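Local coordinates for putative uncharacterized protein TTHB189 (PDB 2ZCA) that belongs to the Cse2 (CasB) family of type I-E CRISPR systems and probably takes part in defence against viruses and other mobile genetic elements, at residues E5-W10 with R130-L135; A25-S30 with P43-F48; P39-Y44 with A61-A66; A66-L71 with F113-A118; L136-F139 with H144-A147. All coordinates share one frame; numbering follows the deposited sequence.

Contact 1: residues E5-W10 with R130-L135; sequences ERFLDW and RLLDDL
Phe7 and Leu132 face each other where the N-terminal helix 3-15 packs on helix 128-136, about 120 residues later in the all-helical Cse2 fold; their CA atoms are 8.2 Å apart, and two residues earlier in each segment Glu5 CA and Arg130 CA are 7.6 Å apart. Leu132 meets Phe7 through a single methyl: CD2 lies 3.5 Å from Phe7 CB and 3.7 Å from Phe7 CD2, approaching the ring obliquely. In both residues CG anti to the backbone N (chi1 -167° in Phe7, 177° in Leu132) carries the side chain into the gap between the helices, where the two cross at about a right angle. Nearer the solvent, Asp133 OD2 comes within 4.3 Å of Glu5 N, too far for a bond. The Asp133 carboxylate is held instead by Ser2 OG and Gly4 N, while Glu5 OE1 accepts from Ser2 N. Those donors probably temper the repulsion between Glu5 OE1 and Asp133 OD2, which are 5.7 Å apart. Further inside, the Phe7 ring meets His62 of helix 56-71 edge-to-face and also packs on Phe48 of helix 42-49; Leu132 rests on His62 and Val65, so helix 56-71 backs both halves of the contact.

Contact 2: residues A25-S30 with P43-F48; sequences AAFRRS and PYVEPF
Ala26 and Tyr44 form the closest CA pair, 8.6 Å apart, between helical segments 25-29 and 43-48, whose short axes run nearly perpendicular, at 98°, and approach to 11.2 Å. Phe27 bridges the gap with the far end of its ring. Its CG is anti to the carbonyl carbon (chi1 -69°), which sends the ring out between Tyr44 and Val45. There Phe27 CZ touches Tyr44 CB at 3.5 Å, and Phe27 CE1 lies 3.6 Å from Val45 CG2; both carbons come obliquely to the Phe27 ring. The two aromatic rings form a T-shaped pair in which the edge of Tyr44 is directed at the face of Phe27, with centroids 6.0 Å apart and planes at 72°. Tyr44 CE2 also packs against Ala26 CB at 4.1 Å. Leu11 and Leu14 of helix 3-15 add to the surroundings of Phe27, and Leu14 also touches Tyr44. Between the segments the chemistry is wholly apolar and aromatic: the hold depends on fit of shape and on the weak attraction of a ring edge for a pi face, while polar bonds of segment 43-48 go elsewhere, from Trp10 NE1 to Tyr44 O and between Glu46 OE2 and Tyr63 OH.

Contact 3: residues P39-Y44 with A61-A66; sequences PRAMPY and AHYLVA
Ala41 and Met42 mark the passage from the 3-10 turn 39-41 into the weakly bonded start of helix 42-49, and this junction packs against Tyr63 on helix 56-71. The turn has the i to i+3 bonding expected of it, Met42 N to Pro39 O at 3.1 Å, and the same spacing recurs in Tyr44 N to Ala41 O at 3.0 Å. Tyr63 supplies the reach from the long helix: its CG is anti to the carbonyl carbon (chi1 -82°), and the ring extends until its outer end meets the junction edge-on. Met42 CA lies in the ring plane at that edge, 3.4 Å from Tyr63 OH. Ala41 O is also at the edge, 4.0 Å from Tyr63 CE1, with Ala41 CB slightly farther from the same carbon at 4.3 Å. The selenomethionine side chain of Met42 runs extended past the phenol at about a right angle, and its CG passes 3.5 Å from Tyr63 OH. The hydroxyl has a polar partner one turn further along the short helix, where it is hydrogen-bonded to Glu46 OE2. Val45 and Leu49 of helix 42-49 touch Tyr63 as well. Packing at the outer edge of the ring, with the hydroxyl bonded to Glu46, thus joins helices 42-49 and 56-71, successive in the chain, within the all-helical Cse2 fold.

Contact 4: residues A66-L71 with F113-A118; sequences AALYAL and FRLRQA
Leu68 holds CG anti to its carbonyl carbon (chi1 -63°) with CD1 roughly opposite CA (chi2 172°), and this extended form spreads its two methyls over helix 111-121. Leu115 takes the other common form, CG opposite the backbone N (chi1 -163°), which brings its CG and CD2 against the CD1 methyl of Leu68. Leu68 CD1 then lies 3.8 Å from Leu115 CD2 and 3.9 Å from Leu115 CG, the two side chains crossing at about a right angle. The second methyl settles on backbone: Leu68 CD2 is 3.7 Å from Arg116 CA and 4.2 Å from Arg116 CB. With Leu68 CA and Arg116 CA 6.7 Å apart, this is a close approach of two helices in the all-alpha Cse2 fold, and it lies near the centre of the chain. Arg116 contributes the root of its side chain, while the charged end bends away and turns one guanidinium face to Phe113, whose CD1 sits 3.4 Å above the plane of the Arg116 guanidinium, offset toward the rim. Behind Leu68, helix 56-71 turns other residues to different neighbours: Ala70 packs on Phe27 of helix 20-29, and Tyr69 on Leu8 and Leu11 of helix 3-15.

Contact 5: residues L136-F139 with H144-A147; sequences LRWF and HVQA
Gln146 lays its side chain over one face of the Trp138 indole, with NE2 3.2 Å above the Trp138 ring plane toward the rim and CG 4.1 Å from the centroid of the Trp138 six-membered ring in a CH-pi contact. CG anti to the carbonyl carbon and a bend at chi2 (85°) turn the amide back over the ring, tilted 41° to it; NE2 donates to Trp138 O at 2.9 Å, nearly straight at 167° and directed at a lone pair in the carbonyl plane. One water donates to Gln146 OE1 (2.8 Å) and to Arg137 O (2.9 Å), and accepts from Val145 N (3.0 Å), tying helix 144-155 to the preceding loop. Val145 fills the space between, CG1 against Trp138 CE3 and CG2 3.8 Å from Arg137 CB. At the outer side His144 CE1 lies over a face of the Arg137 guanidinium, 3.6 Å from Arg137 NH1, which sits at the edge of the imidazole. Arg137 reaches back to helix 128-136, with NH2 in a salt bridge to Asp134 and NE bonded to Asp133 O. Trp138 meets Trp149 of helix 144-155 edge-to-face and packs on Ile111 of helix 111-121, while Leu136 touches helix 56-71.

In the fold
Helix 56-71 runs through the set: contacts 3 and 4 use it directly, and contact 1 rests on it through His62 and Val65. Contact 4, about 6 Å from the chain's centre, is buried leucine packing; contact 1, about 8 Å out, is partly buried and adds carboxylates at its margin. Contacts 2 and 3 share Pro43 and Tyr44 of helix 42-49, and their centres are about 4 Å apart; both are buried and aromatic. Contact 5 lies across the chain's centre from contact 2, with about 24 Å between centres, and combines a buried indole with an exposed arginine. It alone has a direct hydrogen bond and a water bridge between its segments.

Contact 1: residues E5-W10 with R130-L135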
# COMPACT_ATOMS: atom_id res chain seq x y z
N GLU A 5 -8.72 7.02 -2.86
CA GLU A 5 -9.75 6.66 -3.82
C GLU A 5 -9.39 7.17 -5.22
O GLU A 5 -9.62 6.49 -6.22
CB GLU A 5 -11.11 7.20 -3.36
CG GLU A 5 -11.51 6.62 -2.01
CD GLU A 5 -12.81 7.19 -1.47
OE1 GLU A 5 -12.95 8.43 -1.40
OE2 GLU A 5 -13.70 6.38 -1.11
N ARG A 6 -8.82 8.37 -5.28
CA ARG A 6 -8.42 8.95 -6.56
C ARG A 6 -7.34 8.13 -7.24
O ARG A 6 -7.38 7.88 -8.44
CB ARG A 6 -7.92 10.38 -6.37
CG ARG A 6 -9.01 11.44 -6.35
CD ARG A 6 -8.41 12.83 -6.44
NE ARG A 6 -7.96 13.33 -5.15
CZ ARG A 6 -8.77 13.80 -4.21
NH1 ARG A 6 -10.08 13.83 -4.43
NH2 ARG A 6 -8.28 14.23 -3.05
N PHE A 7 -6.35 7.70 -6.45
CA PHE A 7 -5.26 6.91 -7.00
C PHE A 7 -5.74 5.52 -7.41
O PHE A 7 -5.28 4.96 -8.41
CB PHE A 7 -4.12 6.80 -5.98
CG PHE A 7 -2.84 6.28 -6.56
CD1 PHE A 7 -2.29 6.86 -7.70
CD2 PHE A 7 -2.17 5.21 -5.98
CE1 PHE A 7 -1.11 6.39 -8.25
CE2 PHE A 7 -0.98 4.73 -6.52
CZ PHE A 7 -0.45 5.32 -7.66
N LEU A 8 -6.67 4.96 -6.64
CA LEU A 8 -7.20 3.65 -6.96
C LEU A 8 -7.90 3.70 -8.32
O LEU A 8 -7.78 2.78 -9.12
CB LEU A 8 -8.19 3.20 -5.89
CG LEU A 8 -8.85 1.85 -6.14
CD1 LEU A 8 -7.80 0.75 -6.23
CD2 LEU A 8 -9.82 1.56 -5.00
N ASP A 9 -8.62 4.79 -8.56
CA ASP A 9 -9.32 4.96 -9.83
C ASP A 9 -8.28 4.97 -10.96
O ASP A 9 -8.47 4.35 -12.00
CB ASP A 9 -10.10 6.28 -9.84
CG ASP A 9 -10.91 6.47 -11.11
OD1 ASP A 9 -11.87 5.70 -11.33
OD2 ASP A 9 -10.59 7.39 -11.90
N TRP A 10 -7.19 5.69 -10.73
CA TRP A 10 -6.11 5.78 -11.71
C TRP A 10 -5.53 4.40 -12.01
O TRP A 10 -5.35 4.03 -13.17
CB TRP A 10 -5.02 6.73 -11.19
CG TRP A 10 -3.79 6.79 -12.07
CD1 TRP A 10 -2.68 6.01 -11.98
CD2 TRP A 10 -3.58 7.67 -13.18
NE1 TRP A 10 -1.78 6.35 -12.96
CE2 TRP A 10 -2.30 7.37 -13.71
CE3 TRP A 10 -4.34 8.69 -13.78
CZ2 TRP A 10 -1.77 8.04 -14.82
CZ3 TRP A 10 -3.81 9.36 -14.87
CH2 TRP A 10 -2.54 9.03 -15.38
N ARG A 130 -7.76 2.80 1.12
CA ARG A 130 -7.49 3.09 2.53
C ARG A 130 -6.01 2.91 2.82
O ARG A 130 -5.43 3.61 3.64
CB ARG A 130 -8.33 2.18 3.45
CG ARG A 130 -8.10 2.41 4.95
CD ARG A 130 -8.22 3.90 5.34
NE ARG A 130 -9.57 4.44 5.17
CZ ARG A 130 -10.55 4.34 6.07
NH1 ARG A 130 -10.34 3.73 7.23
NH2 ARG A 130 -11.73 4.88 5.82
N LEU A 131 -5.37 1.96 2.13
CA LEU A 131 -3.95 1.75 2.35
C LEU A 131 -3.15 3.02 2.03
O LEU A 131 -2.27 3.42 2.80
CB LEU A 131 -3.44 0.58 1.50
CG LEU A 131 -1.95 0.25 1.71
CD1 LEU A 131 -1.70 -0.04 3.19
CD2 LEU A 131 -1.55 -0.94 0.85
N LEU A 132 -3.46 3.67 0.91
CA LEU A 132 -2.73 4.89 0.56
C LEU A 132 -3.08 6.03 1.51
O LEU A 132 -2.20 6.75 1.97
CB LEU A 132 -3.03 5.31 -0.88
CG LEU A 132 -2.37 6.64 -1.30
CD1 LEU A 132 -0.85 6.52 -1.15
CD2 LEU A 132 -2.75 6.98 -2.73
N ASP A 133 -4.37 6.21 1.81
CA ASP A 133 -4.75 7.28 2.72
C ASP A 133 -4.04 7.12 4.05
O ASP A 133 -3.64 8.11 4.67
CB ASP A 133 -6.27 7.30 2.94
CG ASP A 133 -7.04 7.80 1.74
OD1 ASP A 133 -6.57 8.76 1.10
OD2 ASP A 133 -8.11 7.25 1.44
N ASP A 134 -3.88 5.88 4.49
CA ASP A 134 -3.21 5.61 5.75
C ASP A 134 -1.70 5.84 5.67
O ASP A 134 -1.12 6.46 6.56
CB ASP A 134 -3.50 4.18 6.22
CG ASP A 134 -4.94 3.98 6.65
OD1 ASP A 134 -5.62 4.99 6.92
OD2 ASP A 134 -5.38 2.81 6.73
N LEU A 135 -1.08 5.36 4.61
CA LEU A 135 0.37 5.53 4.45
C LEU A 135 0.72 7.02 4.37
O LEU A 135 1.75 7.46 4.89
CB LEU A 135 0.84 4.79 3.19
CG LEU A 135 2.36 4.72 2.95
CD1 LEU A 135 3.06 4.12 4.17
CD2 LEU A 135 2.62 3.88 1.71

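Contact 2: residues A25-S30 with P43-F48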
# COMPACT_ATOMS: atom_id res chain seq x y z
N ALA A 25 4.39 -4.84 -14.92
CA ALA A 25 5.77 -5.31 -14.95
C ALA A 25 6.68 -4.31 -14.24
O ALA A 25 7.56 -4.69 -13.46
CB ALA A 25 6.24 -5.51 -16.39
N ALA A 26 6.46 -3.02 -14.49
CA ALA A 26 7.27 -1.98 -13.86
C ALA A 26 6.96 -1.87 -12.37
O ALA A 26 7.87 -1.79 -11.55
CB ALA A 26 7.04 -0.64 -14.54
N PHE A 27 5.68 -1.87 -12.03
CA PHE A 27 5.28 -1.78 -10.63
C PHE A 27 5.77 -2.99 -9.84
O PHE A 27 6.30 -2.85 -8.73
CB PHE A 27 3.75 -1.69 -10.49
CG PHE A 27 3.16 -0.40 -10.99
CD1 PHE A 27 3.89 0.78 -11.00
CD2 PHE A 27 1.83 -0.36 -11.42
CE1 PHE A 27 3.31 1.98 -11.41
CE2 PHE A 27 1.24 0.83 -11.83
CZ PHE A 27 1.98 2.01 -11.83
N ARG A 28 5.60 -4.18 -10.41
CA ARG A 28 6.02 -5.40 -9.72
C ARG A 28 7.53 -5.41 -9.50
O ARG A 28 8.00 -5.72 -8.41
CB ARG A 28 5.60 -6.63 -10.52
CG ARG A 28 6.00 -7.95 -9.88
CD ARG A 28 5.30 -8.17 -8.53
NE ARG A 28 5.76 -9.39 -7.89
CZ ARG A 28 6.95 -9.56 -7.33
NH1 ARG A 28 7.84 -8.56 -7.34
NH2 ARG A 28 7.28 -10.72 -6.80
N ARG A 29 8.29 -5.06 -10.53
CA ARG A 29 9.74 -5.04 -10.42
C ARG A 29 10.21 -3.96 -9.44
O ARG A 29 11.25 -4.12 -8.80
CB ARG A 29 10.37 -4.82 -11.80
CG ARG A 29 11.89 -4.71 -11.78
CD ARG A 29 12.54 -5.91 -11.12
NE ARG A 29 14.00 -5.80 -11.12
CZ ARG A 29 14.82 -6.63 -10.48
NH1 ARG A 29 14.33 -7.64 -9.77
NH2 ARG A 29 16.13 -6.44 -10.55
N SER A 30 9.45 -2.88 -9.31
CA SER A 30 9.84 -1.79 -8.40
C SER A 30 9.91 -2.22 -6.93
O SER A 30 10.48 -1.51 -6.11
CB SER A 30 8.87 -0.61 -8.51
OG SER A 30 7.63 -0.88 -7.87
N PRO A 43 6.85 6.69 -15.46
CA PRO A 43 5.90 7.13 -16.48
C PRO A 43 4.45 6.77 -16.16
O PRO A 43 3.51 7.36 -16.70
CB PRO A 43 6.39 6.41 -17.74
CG PRO A 43 7.86 6.32 -17.52
CD PRO A 43 7.94 5.90 -16.06
N TYR A 44 4.26 5.80 -15.26
CA TYR A 44 2.93 5.34 -14.89
C TYR A 44 2.36 6.00 -13.64
O TYR A 44 1.18 5.83 -13.32
CB TYR A 44 2.95 3.82 -14.68
CG TYR A 44 3.39 3.06 -15.91
CD1 TYR A 44 2.53 2.92 -17.01
CD2 TYR A 44 4.66 2.51 -15.99
CE1 TYR A 44 2.95 2.24 -18.15
CE2 TYR A 44 5.09 1.83 -17.13
CZ TYR A 44 4.23 1.70 -18.21
OH TYR A 44 4.65 1.04 -19.34
N VAL A 45 3.19 6.76 -12.94
CA VAL A 45 2.76 7.42 -11.72
C VAL A 45 2.85 8.94 -11.77
O VAL A 45 1.96 9.64 -11.27
CB VAL A 45 3.58 6.91 -10.52
CG1 VAL A 45 3.18 7.64 -9.24
CG2 VAL A 45 3.37 5.41 -10.35
N GLU A 46 3.90 9.47 -12.39
CA GLU A 46 4.09 10.91 -12.46
C GLU A 46 2.93 11.69 -13.10
O GLU A 46 2.58 12.77 -12.63
CB GLU A 46 5.41 11.25 -13.16
CG GLU A 46 6.65 10.89 -12.34
CD GLU A 46 6.66 11.54 -10.96
OE1 GLU A 46 6.24 12.71 -10.85
OE2 GLU A 46 7.10 10.88 -9.98
N PRO A 47 2.32 11.15 -14.17
CA PRO A 47 1.20 11.87 -14.78
C PRO A 47 0.08 12.11 -13.76
O PRO A 47 -0.66 13.08 -13.85
CB PRO A 47 0.78 10.95 -15.92
CG PRO A 47 2.09 10.37 -16.36
CD PRO A 47 2.74 10.02 -15.02
N PHE A 48 -0.04 11.20 -12.80
CA PHE A 48 -1.05 11.33 -11.76
C PHE A 48 -0.60 12.34 -10.71
O PHE A 48 -1.35 13.25 -10.35
CB PHE A 48 -1.31 9.98 -11.08
CG PHE A 48 -2.29 10.06 -9.94
CD1 PHE A 48 -3.66 10.01 -10.18
CD2 PHE A 48 -1.85 10.25 -8.63
CE1 PHE A 48 -4.58 10.14 -9.14
CE2 PHE A 48 -2.75 10.38 -7.58
CZ PHE A 48 -4.12 10.32 -7.83

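Contact 3: residues P39-Y44 with A61-A66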
# COMPACT_ATOMS: atom_id res chain seq x y z
N PRO A 39 13.14 3.92 -12.10
CA PRO A 39 12.80 4.69 -13.30
C PRO A 39 11.63 4.22 -14.16
O PRO A 39 10.77 5.02 -14.51
CB PRO A 39 14.11 4.69 -14.08
CG PRO A 39 15.13 4.74 -12.99
CD PRO A 39 14.59 3.70 -12.02
N ARG A 40 11.58 2.93 -14.49
CA ARG A 40 10.50 2.45 -15.36
C ARG A 40 9.07 2.58 -14.82
O ARG A 40 8.11 2.54 -15.58
CB ARG A 40 10.78 1.01 -15.78
CG ARG A 40 12.05 0.85 -16.61
CD ARG A 40 12.03 1.72 -17.87
NE ARG A 40 13.33 1.72 -18.54
CZ ARG A 40 13.61 2.36 -19.68
NH1 ARG A 40 12.66 3.06 -20.30
NH2 ARG A 40 14.83 2.30 -20.20
N ALA A 41 8.93 2.75 -13.51
CA ALA A 41 7.59 2.90 -12.94
C ALA A 41 7.12 4.35 -13.02
O ALA A 41 5.92 4.62 -13.00
CB ALA A 41 7.59 2.44 -11.48
N MSE A 42 8.06 5.28 -13.13
CA MSE A 42 7.74 6.70 -13.16
C MSE A 42 6.74 7.18 -14.22
O MSE A 42 5.87 7.99 -13.92
CB MSE A 42 9.04 7.51 -13.23
CG MSE A 42 9.90 7.31 -11.98
SE MSE A 42 11.52 8.35 -11.92
CE MSE A 42 12.37 7.53 -10.39
N PRO A 43 6.85 6.69 -15.46
CA PRO A 43 5.90 7.13 -16.48
C PRO A 43 4.45 6.77 -16.16
O PRO A 43 3.51 7.36 -16.70
CB PRO A 43 6.39 6.41 -17.74
CG PRO A 43 7.86 6.32 -17.52
CD PRO A 43 7.94 5.90 -16.06
N TYR A 44 4.26 5.80 -15.26
CA TYR A 44 2.93 5.34 -14.89
C TYR A 44 2.36 6.00 -13.64
O TYR A 44 1.18 5.83 -13.32
CB TYR A 44 2.95 3.82 -14.68
CG TYR A 44 3.39 3.06 -15.91
CD1 TYR A 44 2.53 2.92 -17.01
CD2 TYR A 44 4.66 2.51 -15.99
CE1 TYR A 44 2.95 2.24 -18.15
CE2 TYR A 44 5.09 1.83 -17.13
CZ TYR A 44 4.23 1.70 -18.21
OH TYR A 44 4.65 1.04 -19.34
N ALA A 61 4.81 7.23 -1.20
CA ALA A 61 3.67 6.45 -0.73
C ALA A 61 2.88 5.94 -1.94
O ALA A 61 2.46 4.79 -1.97
CB ALA A 61 2.77 7.31 0.16
N HIS A 62 2.69 6.81 -2.93
CA HIS A 62 1.96 6.41 -4.13
C HIS A 62 2.69 5.29 -4.88
O HIS A 62 2.07 4.33 -5.33
CB HIS A 62 1.76 7.60 -5.08
CG HIS A 62 0.74 8.59 -4.61
ND1 HIS A 62 0.98 9.48 -3.58
CD2 HIS A 62 -0.51 8.85 -5.05
CE1 HIS A 62 -0.08 10.25 -3.42
NE2 HIS A 62 -1.00 9.90 -4.30
N TYR A 63 4.00 5.43 -5.02
CA TYR A 63 4.78 4.41 -5.71
C TYR A 63 4.71 3.07 -5.00
O TYR A 63 4.61 2.02 -5.65
CB TYR A 63 6.25 4.84 -5.84
CG TYR A 63 6.50 5.77 -7.00
CD1 TYR A 63 6.58 5.29 -8.31
CD2 TYR A 63 6.63 7.15 -6.80
CE1 TYR A 63 6.77 6.15 -9.38
CE2 TYR A 63 6.83 8.01 -7.87
CZ TYR A 63 6.90 7.50 -9.16
OH TYR A 63 7.07 8.36 -10.22
N LEU A 64 4.76 3.08 -3.68
CA LEU A 64 4.71 1.83 -2.94
C LEU A 64 3.34 1.16 -3.08
O LEU A 64 3.26 -0.05 -3.26
CB LEU A 64 5.03 2.06 -1.45
CG LEU A 64 4.99 0.82 -0.54
CD1 LEU A 64 5.90 -0.27 -1.07
CD2 LEU A 64 5.40 1.22 0.88
N VAL A 65 2.27 1.95 -3.02
CA VAL A 65 0.93 1.39 -3.16
C VAL A 65 0.71 0.82 -4.56
O VAL A 65 0.08 -0.21 -4.72
CB VAL A 65 -0.16 2.45 -2.84
CG1 VAL A 65 -1.54 1.92 -3.22
CG2 VAL A 65 -0.12 2.77 -1.34
N ALA A 66 1.25 1.49 -5.58
CA ALA A 66 1.11 0.98 -6.94
C ALA A 66 1.82 -0.38 -7.03
O ALA A 66 1.33 -1.30 -7.67
CB ALA A 66 1.73 1.96 -7.94

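Contact 4: residues A66-L71 with F113-A118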
# COMPACT_ATOMS: atom_id res chain seq x y z
N ALA A 66 1.25 1.49 -5.58
CA ALA A 66 1.11 0.98 -6.94
C ALA A 66 1.82 -0.38 -7.03
O ALA A 66 1.33 -1.30 -7.67
CB ALA A 66 1.73 1.96 -7.94
N ALA A 67 2.98 -0.48 -6.38
CA ALA A 67 3.75 -1.72 -6.40
C ALA A 67 3.00 -2.84 -5.69
O ALA A 67 2.96 -3.98 -6.17
CB ALA A 67 5.11 -1.51 -5.74
N LEU A 68 2.40 -2.53 -4.54
CA LEU A 68 1.66 -3.54 -3.79
C LEU A 68 0.38 -3.93 -4.51
O LEU A 68 -0.08 -5.07 -4.42
CB LEU A 68 1.37 -3.02 -2.37
CG LEU A 68 2.66 -2.77 -1.57
CD1 LEU A 68 2.33 -2.06 -0.26
CD2 LEU A 68 3.36 -4.10 -1.30
N TYR A 69 -0.20 -2.97 -5.22
CA TYR A 69 -1.42 -3.20 -5.98
C TYR A 69 -1.10 -4.21 -7.08
O TYR A 69 -1.86 -5.15 -7.33
CB TYR A 69 -1.91 -1.87 -6.57
CG TYR A 69 -3.08 -1.94 -7.52
CD1 TYR A 69 -2.89 -2.17 -8.89
CD2 TYR A 69 -4.38 -1.72 -7.07
CE1 TYR A 69 -3.97 -2.16 -9.78
CE2 TYR A 69 -5.46 -1.72 -7.95
CZ TYR A 69 -5.25 -1.93 -9.31
OH TYR A 69 -6.32 -1.90 -10.17
N ALA A 70 0.05 -4.02 -7.74
CA ALA A 70 0.47 -4.93 -8.80
C ALA A 70 0.76 -6.32 -8.24
O ALA A 70 0.42 -7.33 -8.86
CB ALA A 70 1.71 -4.36 -9.50
N LEU A 71 1.40 -6.38 -7.07
CA LEU A 71 1.73 -7.65 -6.44
C LEU A 71 0.47 -8.49 -6.24
O LEU A 71 0.49 -9.72 -6.40
CB LEU A 71 2.40 -7.41 -5.08
CG LEU A 71 2.69 -8.65 -4.21
CD1 LEU A 71 3.72 -9.53 -4.91
CD2 LEU A 71 3.20 -8.21 -2.84
N PHE A 113 9.66 -1.74 3.67
CA PHE A 113 9.97 -3.16 3.75
C PHE A 113 8.88 -3.94 4.49
O PHE A 113 8.41 -4.97 4.01
CB PHE A 113 11.31 -3.37 4.47
CG PHE A 113 11.66 -4.82 4.69
CD1 PHE A 113 12.04 -5.63 3.62
CD2 PHE A 113 11.60 -5.37 5.97
CE1 PHE A 113 12.35 -6.97 3.82
CE2 PHE A 113 11.91 -6.72 6.17
CZ PHE A 113 12.29 -7.52 5.10
N ARG A 114 8.48 -3.45 5.66
CA ARG A 114 7.47 -4.16 6.44
C ARG A 114 6.09 -4.18 5.80
O ARG A 114 5.33 -5.13 5.98
CB ARG A 114 7.39 -3.58 7.85
CG ARG A 114 8.62 -3.95 8.65
CD ARG A 114 8.61 -3.41 10.07
NE ARG A 114 9.75 -3.94 10.81
CZ ARG A 114 10.13 -3.52 12.01
NH1 ARG A 114 9.47 -2.55 12.63
NH2 ARG A 114 11.19 -4.07 12.59
N LEU A 115 5.77 -3.14 5.03
CA LEU A 115 4.47 -3.10 4.38
C LEU A 115 4.45 -4.10 3.23
O LEU A 115 3.46 -4.79 3.01
CB LEU A 115 4.15 -1.69 3.88
CG LEU A 115 2.68 -1.42 3.55
CD1 LEU A 115 1.82 -1.57 4.82
CD2 LEU A 115 2.54 -0.02 2.99
N ARG A 116 5.56 -4.19 2.49
CA ARG A 116 5.63 -5.14 1.39
C ARG A 116 5.51 -6.55 1.95
O ARG A 116 4.78 -7.39 1.42
CB ARG A 116 6.97 -5.00 0.64
CG ARG A 116 7.14 -6.04 -0.46
CD ARG A 116 8.35 -6.92 -0.20
NE ARG A 116 9.59 -6.15 -0.17
CZ ARG A 116 10.78 -6.67 0.10
NH1 ARG A 116 11.86 -5.89 0.10
NH2 ARG A 116 10.90 -7.96 0.37
N GLN A 117 6.22 -6.80 3.04
CA GLN A 117 6.18 -8.11 3.68
C GLN A 117 4.78 -8.47 4.18
O GLN A 117 4.33 -9.61 4.04
CB GLN A 117 7.19 -8.16 4.83
CG GLN A 117 7.21 -9.47 5.59
CD GLN A 117 8.23 -9.47 6.71
OE1 GLN A 117 9.43 -9.60 6.47
NE2 GLN A 117 7.75 -9.30 7.94
N ALA A 118 4.09 -7.50 4.76
CA ALA A 118 2.74 -7.73 5.29
C ALA A 118 1.72 -8.03 4.20
O ALA A 118 0.87 -8.90 4.35
CB ALA A 118 2.29 -6.53 6.10

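Contact 5: residues L136-F139 with H144-A147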
# COMPACT_ATOMS: atom_id res chain seq x y z
N LEU A 136 -0.13 7.80 3.71
CA LEU A 136 0.10 9.23 3.59
C LEU A 136 0.12 9.94 4.94
O LEU A 136 0.78 10.96 5.10
CB LEU A 136 -0.98 9.86 2.70
CG LEU A 136 -0.85 9.60 1.20
CD1 LEU A 136 -2.12 10.04 0.48
CD2 LEU A 136 0.35 10.38 0.67
N ARG A 137 -0.59 9.38 5.92
CA ARG A 137 -0.67 9.98 7.25
C ARG A 137 0.10 9.18 8.29
O ARG A 137 -0.02 9.42 9.49
CB ARG A 137 -2.13 10.09 7.67
CG ARG A 137 -3.00 10.89 6.70
CD ARG A 137 -4.47 10.76 7.07
NE ARG A 137 -4.98 9.40 6.85
CZ ARG A 137 -6.14 8.96 7.32
NH1 ARG A 137 -6.91 9.76 8.04
NH2 ARG A 137 -6.52 7.71 7.08
N TRP A 138 0.92 8.24 7.83
CA TRP A 138 1.67 7.37 8.73
C TRP A 138 2.62 8.06 9.70
O TRP A 138 2.83 7.58 10.81
CB TRP A 138 2.45 6.34 7.89
CG TRP A 138 2.97 5.19 8.69
CD1 TRP A 138 4.22 5.06 9.24
CD2 TRP A 138 2.26 3.99 9.01
NE1 TRP A 138 4.32 3.85 9.89
CE2 TRP A 138 3.14 3.17 9.77
CE3 TRP A 138 0.97 3.52 8.74
CZ2 TRP A 138 2.77 1.92 10.25
CZ3 TRP A 138 0.60 2.26 9.22
CH2 TRP A 138 1.50 1.48 9.97
N PHE A 139 3.17 9.20 9.29
CA PHE A 139 4.13 9.89 10.14
C PHE A 139 3.59 10.99 11.02
O PHE A 139 4.33 11.85 11.50
CB PHE A 139 5.27 10.38 9.26
CG PHE A 139 5.89 9.29 8.46
CD1 PHE A 139 6.57 8.25 9.09
CD2 PHE A 139 5.73 9.24 7.08
CE1 PHE A 139 7.07 7.17 8.36
CE2 PHE A 139 6.23 8.17 6.34
CZ PHE A 139 6.90 7.13 6.99
N HIS A 144 -2.16 8.34 14.79
CA HIS A 144 -3.57 7.97 14.80
C HIS A 144 -3.90 6.82 13.86
O HIS A 144 -4.77 6.00 14.16
CB HIS A 144 -4.45 9.19 14.50
CG HIS A 144 -4.30 9.73 13.11
ND1 HIS A 144 -5.10 9.33 12.07
CD2 HIS A 144 -3.46 10.66 12.61
CE1 HIS A 144 -4.76 9.99 10.97
NE2 HIS A 144 -3.76 10.81 11.28
N VAL A 145 -3.20 6.74 12.73
CA VAL A 145 -3.45 5.65 11.80
C VAL A 145 -3.08 4.32 12.46
O VAL A 145 -3.82 3.34 12.38
CB VAL A 145 -2.61 5.79 10.51
CG1 VAL A 145 -2.83 4.57 9.62
CG2 VAL A 145 -3.00 7.06 9.77
N GLN A 146 -1.92 4.30 13.12
CA GLN A 146 -1.47 3.09 13.79
C GLN A 146 -2.45 2.62 14.85
O GLN A 146 -2.72 1.43 14.98
CB GLN A 146 -0.09 3.31 14.42
CG GLN A 146 1.03 3.46 13.41
CD GLN A 146 1.19 4.88 12.87
OE1 GLN A 146 0.28 5.70 12.95
NE2 GLN A 146 2.36 5.16 12.30
N ALA A 147 -2.99 3.57 15.61
CA ALA A 147 -3.96 3.22 16.65
C ALA A 147 -5.23 2.64 16.01
O ALA A 147 -5.83 1.71 16.54
CB ALA A 147 -4.31 4.44 17.49
O HOH W 1 -0.67 8.19 11.98